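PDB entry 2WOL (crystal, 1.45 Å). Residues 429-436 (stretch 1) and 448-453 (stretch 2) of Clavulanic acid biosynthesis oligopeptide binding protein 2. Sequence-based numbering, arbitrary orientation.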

ATOM      1  N   THR A 429     -16.034  -2.213   7.597  1.00 22.01           N
ATOM      2  CA  THR A 429     -16.478  -2.423   6.219  1.00 21.40           C
ATOM      3  C   THR A 429     -16.477  -1.137   5.386  1.00 20.94           C
ATOM      4  O   THR A 429     -17.120  -1.079   4.338  1.00 20.76           O
ATOM      5  CB  THR A 429     -17.897  -3.024   6.173  1.00 21.39           C
ATOM      6  OG1 THR A 429     -18.815  -2.132   6.818  1.00 21.48           O
ATOM      7  CG2 THR A 429     -17.937  -4.390   6.857  1.00 21.32           C
ATOM      8  N   TYR A 430     -15.751  -0.121   5.846  1.00 20.63           N
ATOM      9  CA  TYR A 430     -15.753   1.196   5.199  1.00 20.27           C
ATOM     10  C   TYR A 430     -15.343   1.147   3.728  1.00 20.68           C
ATOM     11  O   TYR A 430     -15.895   1.871   2.897  1.00 20.59           O
ATOM     12  CB  TYR A 430     -14.854   2.165   5.967  1.00 19.65           C
ATOM     13  CG  TYR A 430     -14.989   3.615   5.548  1.00 18.92           C
ATOM     14  CD1 TYR A 430     -16.150   4.337   5.833  1.00 18.16           C
ATOM     15  CD2 TYR A 430     -13.948   4.270   4.889  1.00 18.13           C
ATOM     16  CE1 TYR A 430     -16.276   5.669   5.462  1.00 17.80           C
ATOM     17  CE2 TYR A 430     -14.063   5.610   4.516  1.00 17.40           C
ATOM     18  CZ  TYR A 430     -15.231   6.299   4.803  1.00 17.80           C
ATOM     19  OH  TYR A 430     -15.361   7.620   4.440  1.00 17.06           O
ATOM     20  N   PHE A 431     -14.385   0.281   3.410  1.00 21.24           N
ATOM     21  CA  PHE A 431     -13.860   0.180   2.051  1.00 21.89           C
ATOM     22  C   PHE A 431     -14.579  -0.886   1.211  1.00 21.84           C
ATOM     23  O   PHE A 431     -14.616  -0.797  -0.016  1.00 22.29           O
ATOM     24  CB  PHE A 431     -12.342  -0.048   2.092  1.00 22.40           C
ATOM     25  CG  PHE A 431     -11.621   0.872   3.049  1.00 23.02           C
ATOM     26  CD1 PHE A 431     -11.190   0.412   4.290  1.00 24.11           C
ATOM     27  CD2 PHE A 431     -11.396   2.206   2.720  1.00 23.74           C
ATOM     28  CE1 PHE A 431     -10.532   1.265   5.183  1.00 24.28           C
ATOM     29  CE2 PHE A 431     -10.740   3.067   3.602  1.00 23.87           C
ATOM     30  CZ  PHE A 431     -10.308   2.595   4.836  1.00 24.14           C
ATOM     31  N   SER A 432     -15.169  -1.874   1.880  1.00 21.45           N
ATOM     32  CA  SER A 432     -15.886  -2.956   1.206  1.00 21.04           C
ATOM     33  C   SER A 432     -17.372  -2.659   0.978  1.00 20.74           C
ATOM     34  O   SER A 432     -17.922  -2.980  -0.082  1.00 21.24           O
ATOM     35  CB  SER A 432     -15.734  -4.262   1.991  1.00 21.20           C
ATOM     36  OG  SER A 432     -16.115  -4.083   3.346  1.00 21.06           O
ATOM     37  N   LEU A 433     -18.021  -2.061   1.973  1.00 19.88           N
ATOM     38  CA  LEU A 433     -19.465  -1.832   1.908  1.00 19.11           C
ATOM     39  C   LEU A 433     -19.864  -0.386   2.199  1.00 18.19           C
ATOM     40  O   LEU A 433     -21.033  -0.025   2.058  1.00 18.16           O
ATOM     41  CB  LEU A 433     -20.207  -2.784   2.861  1.00 19.41           C
ATOM     42  CG  LEU A 433     -20.136  -4.296   2.604  1.00 19.99           C
ATOM     43  CD1 LEU A 433     -20.584  -5.063   3.839  1.00 20.74           C
ATOM     44  CD2 LEU A 433     -20.959  -4.704   1.383  1.00 20.88           C
ATOM     45  N   GLY A 434     -18.896   0.437   2.598  1.00 17.26           N
ATOM     46  CA  GLY A 434     -19.164   1.826   2.972  1.00 15.94           C
ATOM     47  C   GLY A 434     -18.870   2.789   1.840  1.00 15.01           C
ATOM     48  O   GLY A 434     -19.554   2.780   0.817  1.00 14.80           O
ATOM     49  N   ALA A 435     -17.849   3.622   2.029  1.00 14.09           N
ATOM     50  CA  ALA A 435     -17.415   4.564   0.995  1.00 13.43           C
ATOM     51  C   ALA A 435     -17.025   3.825  -0.281  1.00 13.16           C
ATOM     52  O   ALA A 435     -17.194   4.342  -1.385  1.00 12.74           O
ATOM     53  CB  ALA A 435     -16.251   5.405   1.497  1.00 13.51           C
ATOM     54  N   GLY A 436     -16.517   2.605  -0.119  1.00 12.84           N
ATOM     55  CA  GLY A 436     -16.061   1.795  -1.245  1.00 12.69           C
ATOM     56  C   GLY A 436     -17.142   1.048  -2.006  1.00 12.65           C
ATOM     57  O   GLY A 436     -16.835   0.236  -2.879  1.00 12.86           O
ATOM     58  N   LEU A 448     -19.565  14.109  -0.567  1.00  8.33           N
ATOM     59  CA  LEU A 448     -18.152  14.119  -0.190  1.00  8.13           C
ATOM     60  C   LEU A 448     -17.833  12.892   0.652  1.00  8.10           C
ATOM     61  O   LEU A 448     -18.690  12.406   1.396  1.00  8.07           O
ATOM     62  CB  LEU A 448     -17.793  15.382   0.605  1.00  8.54           C
ATOM     63  CG  LEU A 448     -18.248  16.746   0.081  1.00  8.98           C
ATOM     64  CD1 LEU A 448     -19.501  17.189   0.830  1.00 11.21           C
ATOM     65  CD2 LEU A 448     -17.158  17.788   0.232  1.00 11.90           C
ATOM     66  N   LEU A 449     -16.598  12.407   0.535  1.00  7.83           N
ATOM     67  CA  LEU A 449     -16.129  11.234   1.277  1.00  8.19           C
ATOM     68  C   LEU A 449     -14.714  11.467   1.774  1.00  8.43           C
ATOM     69  O   LEU A 449     -13.852  11.914   1.008  1.00  8.25           O
ATOM     70  CB  LEU A 449     -16.148   9.987   0.385  1.00  8.22           C
ATOM     71  CG  LEU A 449     -17.515   9.444  -0.038  1.00  8.62           C
ATOM     72  CD1 LEU A 449     -17.372   8.463  -1.194  1.00  9.35           C
ATOM     73  CD2 LEU A 449     -18.203   8.779   1.159  1.00  9.11           C
ATOM     74  N   VAL A 450     -14.475  11.160   3.048  1.00  8.91           N
ATOM     75  CA  VAL A 450     -13.132  11.234   3.620  1.00  9.40           C
ATOM     76  C   VAL A 450     -12.483   9.863   3.536  1.00  9.42           C
ATOM     77  O   VAL A 450     -13.071   8.863   3.951  1.00  9.39           O
ATOM     78  CB  VAL A 450     -13.157  11.676   5.107  1.00  9.70           C
ATOM     79  CG1 VAL A 450     -11.735  11.707   5.695  1.00 10.12           C
ATOM     80  CG2 VAL A 450     -13.818  13.033   5.253  1.00  9.64           C
ATOM     81  N   THR A 451     -11.266   9.806   3.006  1.00  9.52           N
ATOM     82  CA  THR A 451     -10.544   8.543   2.989  1.00 10.17           C
ATOM     83  C   THR A 451      -9.032   8.724   2.962  1.00 10.20           C
ATOM     84  O   THR A 451      -8.533   9.844   2.878  1.00  9.85           O
ATOM     85  CB  THR A 451     -11.032   7.615   1.838  1.00 10.45           C
ATOM     86  OG1 THR A 451     -10.615   6.270   2.105  1.00 11.59           O
ATOM     87  CG2 THR A 451     -10.503   8.065   0.485  1.00 11.25           C
ATOM     88  N   ASP A 452      -8.315   7.612   3.075  1.00 10.67           N
ATOM     89  CA  ASP A 452      -6.881   7.594   2.831  1.00 11.15           C
ATOM     90  C   ASP A 452      -6.567   6.430   1.904  1.00 10.74           C
ATOM     91  O   ASP A 452      -7.357   5.490   1.799  1.00 11.79           O
ATOM     92  CB  ASP A 452      -6.074   7.553   4.137  1.00 11.83           C
ATOM     93  CG  ASP A 452      -6.180   6.226   4.874  1.00 14.19           C
ATOM     94  OD1 ASP A 452      -7.196   5.511   4.742  1.00 16.81           O
ATOM     95  OD2 ASP A 452      -5.229   5.907   5.619  1.00 18.47           O
ATOM     96  N   TRP A 453      -5.433   6.515   1.217  1.00  9.99           N
ATOM     97  CA  TRP A 453      -5.089   5.568   0.168  1.00  9.62           C
ATOM     98  C   TRP A 453      -3.582   5.399   0.083  1.00  9.33           C
ATOM     99  O   TRP A 453      -2.839   6.377   0.155  1.00  9.06           O
ATOM    100  CB  TRP A 453      -5.626   6.063  -1.178  1.00  9.78           C
ATOM    101  CG  TRP A 453      -4.998   5.404  -2.373  1.00  9.79           C
ATOM    102  CD1 TRP A 453      -4.080   5.956  -3.222  1.00 10.31           C
ATOM    103  CD2 TRP A 453      -5.235   4.072  -2.849  1.00  9.91           C
ATOM    104  NE1 TRP A 453      -3.732   5.054  -4.195  1.00 10.01           N
ATOM    105  CE2 TRP A 453      -4.427   3.890  -3.995  1.00  9.84           C
ATOM    106  CE3 TRP A 453      -6.051   3.016  -2.422  1.00  9.46           C
ATOM    107  CZ2 TRP A 453      -4.410   2.693  -4.718  1.00 10.65           C
ATOM    108  CZ3 TRP A 453      -6.041   1.831  -3.150  1.00  9.98           C
ATOM    109  CH2 TRP A 453      -5.221   1.680  -4.280  1.00 10.45           C
TER

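A single hydrogen bond joins the two stretches, and it runs from a side chain to the backbone of a strand: the phenol of Tyr430 donates to the carbonyl of Val450, with 2.7 Å between Tyr430 OH and Val450 O. No backbone-to-backbone hydrogen bond links the segments; the axes of helix 430-434 and the strand approach no closer than 11.5 Å, and the long side chain of Tyr430 reaches from the helix to the strand. The acceptor lies near the plane of the Tyr430 ring, at its edge, as expected for a phenol hydroxyl, whose proton favors the ring plane. Because Tyr430 is buried, the bond also satisfies a polar hydroxyl that would otherwise be costly to enclose.

The first stretch forms a short, weakly bonded helix at about 430-434 that includes a wider pi-type turn. Its bonding converges on one acceptor: Leu433 N lies 2.7 Å from Thr429 O, while Ser432 N and Gly434 N make weak bonds to the same oxygen, Thr429 O, at 3.2 and 2.9 Å. The side chain of Ser432 adds a further weak bond, Ser432 OG to Thr429 O, at 3.3 Å. Beyond the turn, Gly436 N reaches back to Tyr430 O at 3.2 Å. The absence of side chains at the two glycines suits this compact fold, since an ideal CB on Gly434 would clash with Tyr430 O and one on Gly436 with Phe431 O.

The second stretch, 448-453, is an extended strand whose direction makes an angle of 142° with that of the helix. The backbones come nearest where Ala435 faces Leu449, with 6.8 Å between Ala435 CA and Leu449 CA. Both CA-to-CB bonds point toward the opposing stretch, and Ala435 CB packs against Leu449 CD2 at 3.9 Å, a van der Waals contact between apolar groups.

Farther along the strand, Phe431 meets Thr451. Phe431 CE2 lies 3.5 Å from Thr451 OG1, which sits at the ring edge near its plane, where the partly positive ring hydrogens can face an oxygen favorably. The same hydroxyl is also at the edge of the Tyr430 ring, with Tyr430 CE2 and Thr451 OG1 4.3 Å apart. Asp452 contributes little area: its CA-to-CB bond points sideways, but the end of its side chain comes nearer, bringing Asp452 OD1 to 4.3 Å from Phe431 CZ. The interface is modest, burying 243 Å² summed over both sides, and combines one short polar link with a few apolar and aromatic contacts.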